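Local coordinates for protein Lysine/ornithine decarboxylase (Selenomonas ruminantium, PDB 5GJO) that decarboxylates both L-lysine and L-ornithine, giving cadaverine and putrescine, as a homodimer that uses pyridoxal 5'-phosphate as its cofactor, at residues L28-E33 and G263-L268; S120-M125 and L164-D169; I138-N143 and D148-F153. The protein carries 2 engineered substitutions. All coordinates share one frame; numbering follows the deposited sequence.

Contact 1 (L28-E33 and G263-L268); sequences LDKVEE and GTAVNL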
# COMPACT_ATOMS: atom_id res chain seq x y z
N LEU A 28 -7.26 24.27 -0.09
CA LEU A 28 -7.65 24.57 1.30
C LEU A 28 -9.01 25.22 1.30
O LEU A 28 -9.82 25.01 2.22
CB LEU A 28 -6.62 25.48 1.94
CG LEU A 28 -5.27 24.85 2.18
CD1 LEU A 28 -4.30 25.86 2.83
CD2 LEU A 28 -5.24 23.53 2.96
N ASP A 29 -9.27 26.11 0.33
CA ASP A 29 -10.57 26.77 0.27
C ASP A 29 -11.71 25.75 0.11
O ASP A 29 -12.78 25.91 0.72
CB ASP A 29 -10.69 27.80 -0.82
CG ASP A 29 -9.90 29.11 -0.54
OD1 ASP A 29 -9.18 29.20 0.49
OD2 ASP A 29 -9.95 29.95 -1.48
N LYS A 30 -11.45 24.66 -0.63
CA LYS A 30 -12.53 23.67 -0.82
C LYS A 30 -12.64 22.85 0.49
O LYS A 30 -13.81 22.51 0.86
CB LYS A 30 -12.24 22.69 -1.97
CG LYS A 30 -13.33 21.64 -2.22
CD LYS A 30 -14.74 22.17 -2.51
CE LYS A 30 -15.67 20.98 -2.61
NZ LYS A 30 -17.05 21.39 -2.44
N VAL A 31 -11.53 22.56 1.17
CA VAL A 31 -11.65 21.89 2.51
C VAL A 31 -12.50 22.76 3.44
O VAL A 31 -13.43 22.31 4.12
CB VAL A 31 -10.31 21.55 3.13
CG1 VAL A 31 -10.49 21.01 4.53
CG2 VAL A 31 -9.60 20.51 2.22
N GLU A 32 -12.22 24.06 3.44
CA GLU A 32 -13.01 24.95 4.28
C GLU A 32 -14.46 24.99 3.91
O GLU A 32 -15.32 24.97 4.84
CB GLU A 32 -12.32 26.37 4.27
CG GLU A 32 -13.10 27.42 5.04
CD GLU A 32 -12.28 28.74 5.27
OE1 GLU A 32 -11.18 28.88 4.79
OE2 GLU A 32 -12.83 29.69 5.83
N GLU A 33 -14.79 25.07 2.60
CA GLU A 33 -16.12 25.03 2.15
C GLU A 33 -16.85 23.75 2.62
O GLU A 33 -18.06 23.78 3.02
CB GLU A 33 -16.19 25.14 0.64
CG GLU A 33 -17.55 25.04 0.03
CD GLU A 33 -17.44 25.13 -1.51
OE1 GLU A 33 -17.20 26.25 -1.96
OE2 GLU A 33 -17.59 24.09 -2.25
N GLY A 263 -12.19 14.78 0.18
CA GLY A 263 -12.28 13.97 -1.00
C GLY A 263 -12.41 14.77 -2.26
O GLY A 263 -11.71 14.52 -3.27
N THR A 264 -13.27 15.76 -2.19
CA THR A 264 -13.58 16.61 -3.34
C THR A 264 -12.65 17.88 -3.41
O THR A 264 -12.91 18.79 -4.17
CB THR A 264 -14.99 17.15 -3.29
OG1 THR A 264 -15.25 17.66 -1.99
CG2 THR A 264 -15.95 15.98 -3.60
N ALA A 265 -11.58 17.91 -2.63
CA ALA A 265 -10.68 19.03 -2.57
C ALA A 265 -9.30 18.81 -3.17
O ALA A 265 -8.44 19.66 -3.01
CB ALA A 265 -10.54 19.49 -1.14
N VAL A 266 -9.03 17.64 -3.76
CA VAL A 266 -7.70 17.24 -4.19
C VAL A 266 -7.78 16.64 -5.61
O VAL A 266 -8.74 15.87 -5.90
CB VAL A 266 -7.07 16.26 -3.20
CG1 VAL A 266 -5.65 15.92 -3.63
CG2 VAL A 266 -7.10 16.79 -1.79
N ASN A 267 -6.84 16.99 -6.47
CA ASN A 267 -6.71 16.42 -7.81
C ASN A 267 -5.31 15.83 -7.93
O ASN A 267 -4.41 16.29 -7.31
CB ASN A 267 -6.85 17.47 -8.92
CG ASN A 267 -8.24 18.05 -9.08
OD1 ASN A 267 -8.46 18.88 -9.95
ND2 ASN A 267 -9.18 17.63 -8.25
N LEU A 268 -5.17 14.78 -8.72
CA LEU A 268 -3.89 14.24 -9.14
C LEU A 268 -3.54 14.64 -10.52
O LEU A 268 -4.39 14.53 -11.48
CB LEU A 268 -3.90 12.71 -9.11
CG LEU A 268 -2.67 12.01 -9.64
CD1 LEU A 268 -1.49 12.15 -8.68
CD2 LEU A 268 -3.07 10.53 -9.74
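Ala-265 sets its methyl group against the first turn of helix 28-41, and the apolar part of the contact gathers there. CG2 of Val-31 lies 3.6 Å from CB of Ala-265, while CG of Lys-30, the residue before it on the helix, lies 3.7 Å from the same CB of Ala-265. The CA atoms of Lys-30 and Ala-265 come within 5.3 Å, a spacing that suits a side chain as small as alanine. Val-31, branched at CB, also turns to Leu-62 and Leu-63 of helix 57-65, so it fills a corner between two helices and the chain at 263-268.

Here the two parts of a class-II decarboxylase meet: helix 28-41 leads into the first strand of the barrel, and strand 266-276, which pairs with strand 23-26, carries the chain out of the barrel into the mixed sheet. A backbone hydrogen bond between Ala-265 and Ser-27 also spans this junction.

The remaining contacts follow the long chain of Lys-30. Its CG stands anti to the backbone N (chi1 -180°) and the chain then bends at chi2 (58°), which lays the methylenes over Thr-264: CG is 3.5 Å from Thr-264 O and CE 3.4 Å from Thr-264 OG1, both van der Waals approaches.

The charge is turned mainly to its own helix, where Lys-30 NZ forms a salt bridge to Glu-33 OE2 at 2.8 Å, reaching the carboxylate oxygen on its anti side. Asn-34 bridges the two segments: its OD1 is bonded to Lys-30 NZ and its ND2 to Thr-264 OG1.

Contact 2 (S120-M125 and L164-D169); sequences SEIDKM and LKAAQD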
# COMPACT_ATOMS: atom_id res chain seq x y z
N SER A 120 -11.75 -6.64 26.73
CA SER A 120 -10.31 -6.72 26.79
C SER A 120 -9.57 -5.37 26.66
O SER A 120 -8.40 -5.26 26.91
CB SER A 120 -9.81 -7.71 25.78
OG SER A 120 -9.84 -7.26 24.41
N GLU A 121 -10.30 -4.35 26.23
CA GLU A 121 -9.76 -2.99 26.07
C GLU A 121 -9.74 -2.16 27.36
O GLU A 121 -9.02 -1.20 27.48
CB GLU A 121 -10.56 -2.24 25.02
CG GLU A 121 -9.88 -0.98 24.48
CD GLU A 121 -8.66 -1.25 23.61
OE1 GLU A 121 -8.37 -2.43 23.36
OE2 GLU A 121 -8.02 -0.29 23.18
N ILE A 122 -10.57 -2.55 28.31
CA ILE A 122 -10.85 -1.70 29.47
C ILE A 122 -9.59 -1.56 30.32
O ILE A 122 -9.16 -0.43 30.68
CB ILE A 122 -12.00 -2.28 30.28
CG1 ILE A 122 -13.31 -2.17 29.52
CG2 ILE A 122 -12.11 -1.54 31.67
CD1 ILE A 122 -14.50 -2.87 30.17
N ASP A 123 -8.99 -2.69 30.70
CA ASP A 123 -7.79 -2.58 31.58
C ASP A 123 -6.62 -1.81 30.97
O ASP A 123 -5.95 -1.05 31.68
CB ASP A 123 -7.33 -3.92 32.12
CG ASP A 123 -8.34 -4.49 33.18
OD1 ASP A 123 -9.30 -3.77 33.59
OD2 ASP A 123 -8.19 -5.70 33.55
N LYS A 124 -6.36 -1.98 29.68
CA LYS A 124 -5.35 -1.23 28.93
C LYS A 124 -5.64 0.28 29.07
O LYS A 124 -4.69 1.04 29.34
CB LYS A 124 -5.36 -1.58 27.40
CG LYS A 124 -4.89 -2.95 27.01
CD LYS A 124 -5.38 -3.43 25.59
CE LYS A 124 -4.99 -2.51 24.50
NZ LYS A 124 -5.46 -2.98 23.14
N MET A 125 -6.89 0.70 28.85
CA MET A 125 -7.26 2.12 28.88
C MET A 125 -7.14 2.70 30.33
O MET A 125 -6.61 3.81 30.56
CB MET A 125 -8.65 2.34 28.40
CG MET A 125 -8.84 2.11 26.86
SD MET A 125 -10.44 2.60 26.29
CE MET A 125 -11.52 1.43 27.11
N LEU A 164 -19.95 -0.25 29.51
CA LEU A 164 -19.80 1.04 30.13
C LEU A 164 -19.71 0.86 31.69
O LEU A 164 -18.90 1.49 32.35
CB LEU A 164 -20.93 1.93 29.79
CG LEU A 164 -20.92 2.53 28.36
CD1 LEU A 164 -22.17 3.32 28.07
CD2 LEU A 164 -19.67 3.40 28.17
N LYS A 165 -20.57 -0.01 32.24
CA LYS A 165 -20.54 -0.27 33.70
C LYS A 165 -19.21 -0.88 34.09
O LYS A 165 -18.64 -0.45 35.08
CB LYS A 165 -21.80 -1.04 34.13
CG LYS A 165 -22.01 -1.24 35.63
CD LYS A 165 -22.14 0.08 36.36
CE LYS A 165 -22.74 -0.04 37.75
NZ LYS A 165 -23.34 1.32 37.98
N ALA A 166 -18.62 -1.82 33.32
CA ALA A 166 -17.29 -2.35 33.63
C ALA A 166 -16.19 -1.30 33.54
O ALA A 166 -15.15 -1.32 34.27
CB ALA A 166 -16.96 -3.56 32.76
N ALA A 167 -16.30 -0.44 32.52
CA ALA A 167 -15.31 0.60 32.41
C ALA A 167 -15.40 1.53 33.62
O ALA A 167 -14.37 1.91 34.15
CB ALA A 167 -15.56 1.47 31.15
N GLN A 168 -16.62 1.94 33.97
CA GLN A 168 -16.88 2.73 35.22
C GLN A 168 -16.28 2.05 36.44
O GLN A 168 -15.55 2.66 37.24
CB GLN A 168 -18.35 3.02 35.41
CG GLN A 168 -18.70 3.99 36.59
CD GLN A 168 -20.17 4.24 36.75
OE1 GLN A 168 -20.90 3.38 37.29
NE2 GLN A 168 -20.63 5.35 36.30
N ASP A 169 -16.54 0.76 36.59
CA ASP A 169 -15.88 -0.00 37.67
C ASP A 169 -14.37 0.07 37.68
O ASP A 169 -13.76 0.02 38.76
CB ASP A 169 -16.37 -1.48 37.67
CG ASP A 169 -17.83 -1.62 38.09
OD1 ASP A 169 -18.47 -0.64 38.56
OD2 ASP A 169 -18.39 -2.70 37.89
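Ile-122 carries this contact almost alone, reaching from helix 122-128 to the small residues Ala-166 and Ala-167 of helix 160-169. Its CB points at the neighbouring helix, and the CA atoms of Ile-122 and Ala-167 are 5.8 Å apart, a close approach that the short alanine side chains permit. From CB the side chain forks. The branch methyl CG2, anti to the backbone N, comes down on the backbone itself, 3.9 Å from Ala-167 CA and 4.0 Å from Ala-166 O. CG1 takes the other course, beside the backbone N (chi1 -69°), and acts as a spacer; with chi2 extended at 173° it carries CD1 outward to the tip of the contact. There CD1 touches Ala-166 CB at 3.6 Å and lies 3.8 Å from Ala-167 N. The two methyls thus rest side by side on the backbone where Ala-166 joins Ala-167, an apolar fit in which the side chains bring only methyl groups. Cut back to an alanine here, the side chain lacks both methyls, and a gap would probably open between the two helices.

Beneath the contact Ile-122 also meets Phe-116, and Ala-167 rests on Val-134, each on a barrel strand. Away from the alanines, Lys-124 NZ makes a 3.0 Å salt bridge to Glu-121 OE1 and also bonds to Ile-273 O of the second subunit, so the helix faces the dimer partner too. Such packing of successive helices over a parallel sheet, each helix linking one strand to the next, belongs to the TIM-type (beta/alpha) barrel that binds the cofactor in this family.

Contact 3 (I138-N143 and D148-F153); sequences IAVRNN and DLNTKF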
# COMPACT_ATOMS: atom_id res chain seq x y z
N ILE A 138 -21.06 0.68 19.45
CA ILE A 138 -22.04 -0.36 19.13
C ILE A 138 -22.00 -0.73 17.63
O ILE A 138 -21.82 0.14 16.77
CB ILE A 138 -23.49 0.03 19.50
CG1 ILE A 138 -23.97 1.35 18.88
CG2 ILE A 138 -23.62 0.08 21.03
CD1 ILE A 138 -25.43 1.67 19.04
N ALA A 139 -22.24 -1.99 17.38
CA ALA A 139 -22.40 -2.53 16.06
C ALA A 139 -23.79 -2.17 15.54
O ALA A 139 -24.79 -2.44 16.18
CB ALA A 139 -22.13 -4.05 16.08
N VAL A 140 -23.84 -1.58 14.36
CA VAL A 140 -25.03 -1.13 13.71
C VAL A 140 -25.16 -1.66 12.27
O VAL A 140 -24.20 -2.17 11.70
CB VAL A 140 -25.14 0.40 13.79
CG1 VAL A 140 -25.12 0.84 15.22
CG2 VAL A 140 -24.08 1.10 12.93
N ARG A 141 -26.38 -1.64 11.77
CA ARG A 141 -26.72 -2.15 10.42
C ARG A 141 -26.53 -1.11 9.33
O ARG A 141 -26.77 0.05 9.52
CB ARG A 141 -28.19 -2.52 10.33
CG ARG A 141 -28.58 -3.64 11.21
CD ARG A 141 -30.03 -4.03 10.89
NE ARG A 141 -30.31 -5.02 11.86
CZ ARG A 141 -30.95 -4.78 12.99
NH1 ARG A 141 -31.48 -3.60 13.23
NH2 ARG A 141 -31.12 -5.79 13.83
N ASN A 142 -26.13 -1.56 8.15
CA ASN A 142 -26.07 -0.71 6.97
C ASN A 142 -25.97 -1.55 5.71
O ASN A 142 -25.00 -2.24 5.55
CB ASN A 142 -24.91 0.29 7.04
CG ASN A 142 -25.02 1.40 6.01
OD1 ASN A 142 -25.85 1.35 5.14
ND2 ASN A 142 -24.20 2.43 6.14
N ASN A 143 -27.07 -1.44 4.96
CA ASN A 143 -27.11 -2.22 3.73
C ASN A 143 -26.46 -1.52 2.55
O ASN A 143 -26.39 -2.11 1.47
CB ASN A 143 -28.56 -2.51 3.33
CG ASN A 143 -29.24 -3.50 4.24
OD1 ASN A 143 -28.59 -4.33 4.87
ND2 ASN A 143 -30.55 -3.39 4.33
N ASP A 148 -17.51 -2.17 5.24
CA ASP A 148 -18.22 -2.61 6.45
C ASP A 148 -17.38 -2.29 7.69
O ASP A 148 -16.22 -2.81 7.83
CB ASP A 148 -18.44 -4.10 6.31
CG ASP A 148 -18.96 -4.79 7.57
OD1 ASP A 148 -19.56 -4.16 8.47
OD2 ASP A 148 -18.84 -6.05 7.59
N LEU A 149 -17.95 -1.51 8.61
CA LEU A 149 -17.23 -1.11 9.79
C LEU A 149 -17.91 -1.68 11.04
O LEU A 149 -17.83 -1.08 12.13
CB LEU A 149 -17.03 0.39 9.84
CG LEU A 149 -16.11 0.92 8.71
CD1 LEU A 149 -16.03 2.44 8.90
CD2 LEU A 149 -14.72 0.26 8.73
N ASN A 150 -18.63 -2.81 10.87
CA ASN A 150 -19.40 -3.34 12.00
C ASN A 150 -19.26 -4.83 12.21
O ASN A 150 -20.04 -5.43 13.00
CB ASN A 150 -20.85 -2.94 11.81
CG ASN A 150 -21.06 -1.45 12.08
OD1 ASN A 150 -21.21 -1.05 13.23
ND2 ASN A 150 -21.10 -0.63 11.03
N THR A 151 -18.28 -5.44 11.55
CA THR A 151 -17.91 -6.82 11.84
C THR A 151 -16.67 -6.90 12.72
O THR A 151 -16.70 -7.53 13.76
CB THR A 151 -17.78 -7.61 10.53
OG1 THR A 151 -19.08 -7.59 9.92
CG2 THR A 151 -17.34 -9.02 10.77
N LYS A 152 -15.56 -6.32 12.25
CA LYS A 152 -14.32 -6.14 13.01
C LYS A 152 -14.49 -5.23 14.24
O LYS A 152 -13.60 -5.29 15.18
CB LYS A 152 -13.22 -5.68 12.08
CG LYS A 152 -11.80 -5.57 12.71
CD LYS A 152 -10.75 -5.27 11.61
CE LYS A 152 -9.36 -5.20 12.19
NZ LYS A 152 -9.01 -4.00 13.04
N PHE A 153 -15.45 -4.31 14.18
CA PHE A 153 -15.69 -3.29 15.22
C PHE A 153 -17.10 -3.34 15.71
O PHE A 153 -18.02 -3.77 14.96
CB PHE A 153 -15.45 -1.89 14.59
CG PHE A 153 -14.17 -1.80 13.77
CD1 PHE A 153 -12.94 -1.71 14.38
CD2 PHE A 153 -14.20 -1.93 12.38
CE1 PHE A 153 -11.79 -1.65 13.62
CE2 PHE A 153 -13.02 -1.93 11.61
CZ PHE A 153 -11.83 -1.73 12.25
O HOH W 1 -20.15 0.94 14.75
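Asn-150 reaches across to Val-140, whose backbone N donates to Asn-150 OD1 over 2.9 Å. The bond is nearly straight at the hydrogen (171°), but the donor stands above the amide carbonyl plane, 62° out of it. Val-140 CG2 packs 3.6 Å from the same OD1. A water lies 2.7 Å from Asn-150 OD1 and is also placed to donate to Ile-138 O, although competing acceptors leave open whether it serves both. An asparagine suits this position because its amide both accepts and donates: while OD1 takes Val-140, ND2 bonds to the carbonyl of His-180, which fixes the rotation of the group.

Behind it stands Asp-148. Its OD1 accepts from Asn-150 N at 2.9 Å, forming an Asx turn, and its OD2 takes the hydroxyl of Thr-151 at 2.8 Å, on the syn side. Together these bonds shape the backbone that presents Asn-150.

Farther out, Leu-149 O bonds to Arg-137, and the Leu-149 side chain touches the cofactor. Leu-149 and Phe-153 both pack on Cys-324 of the second subunit, probably the proton donor, as in related decarboxylases, which places this loop after barrel strand 133-137 at the pyridoxal phosphate site shared across the dimer.

From the N terminus, the chain lays down residues 28-33 and meets them again at 263-268, so contact 1 closes a loop of 229 residues that holds the barrel and ties its entry to its exit beside the mixed sheet. Within that loop, contact 2 joins 120-125 to 164-169, pairing the helices that precede and follow strand 133-137 in the chain. Contact 3 is nested again inside contact 2, closing a four-residue loop between that strand and helix 160-169; none of the loops cross. Contacts 2 and 3 lie on the same side of the chain's centre, their centres about 21 Å apart, and both touch the second subunit; contact 1 lies on the opposite side.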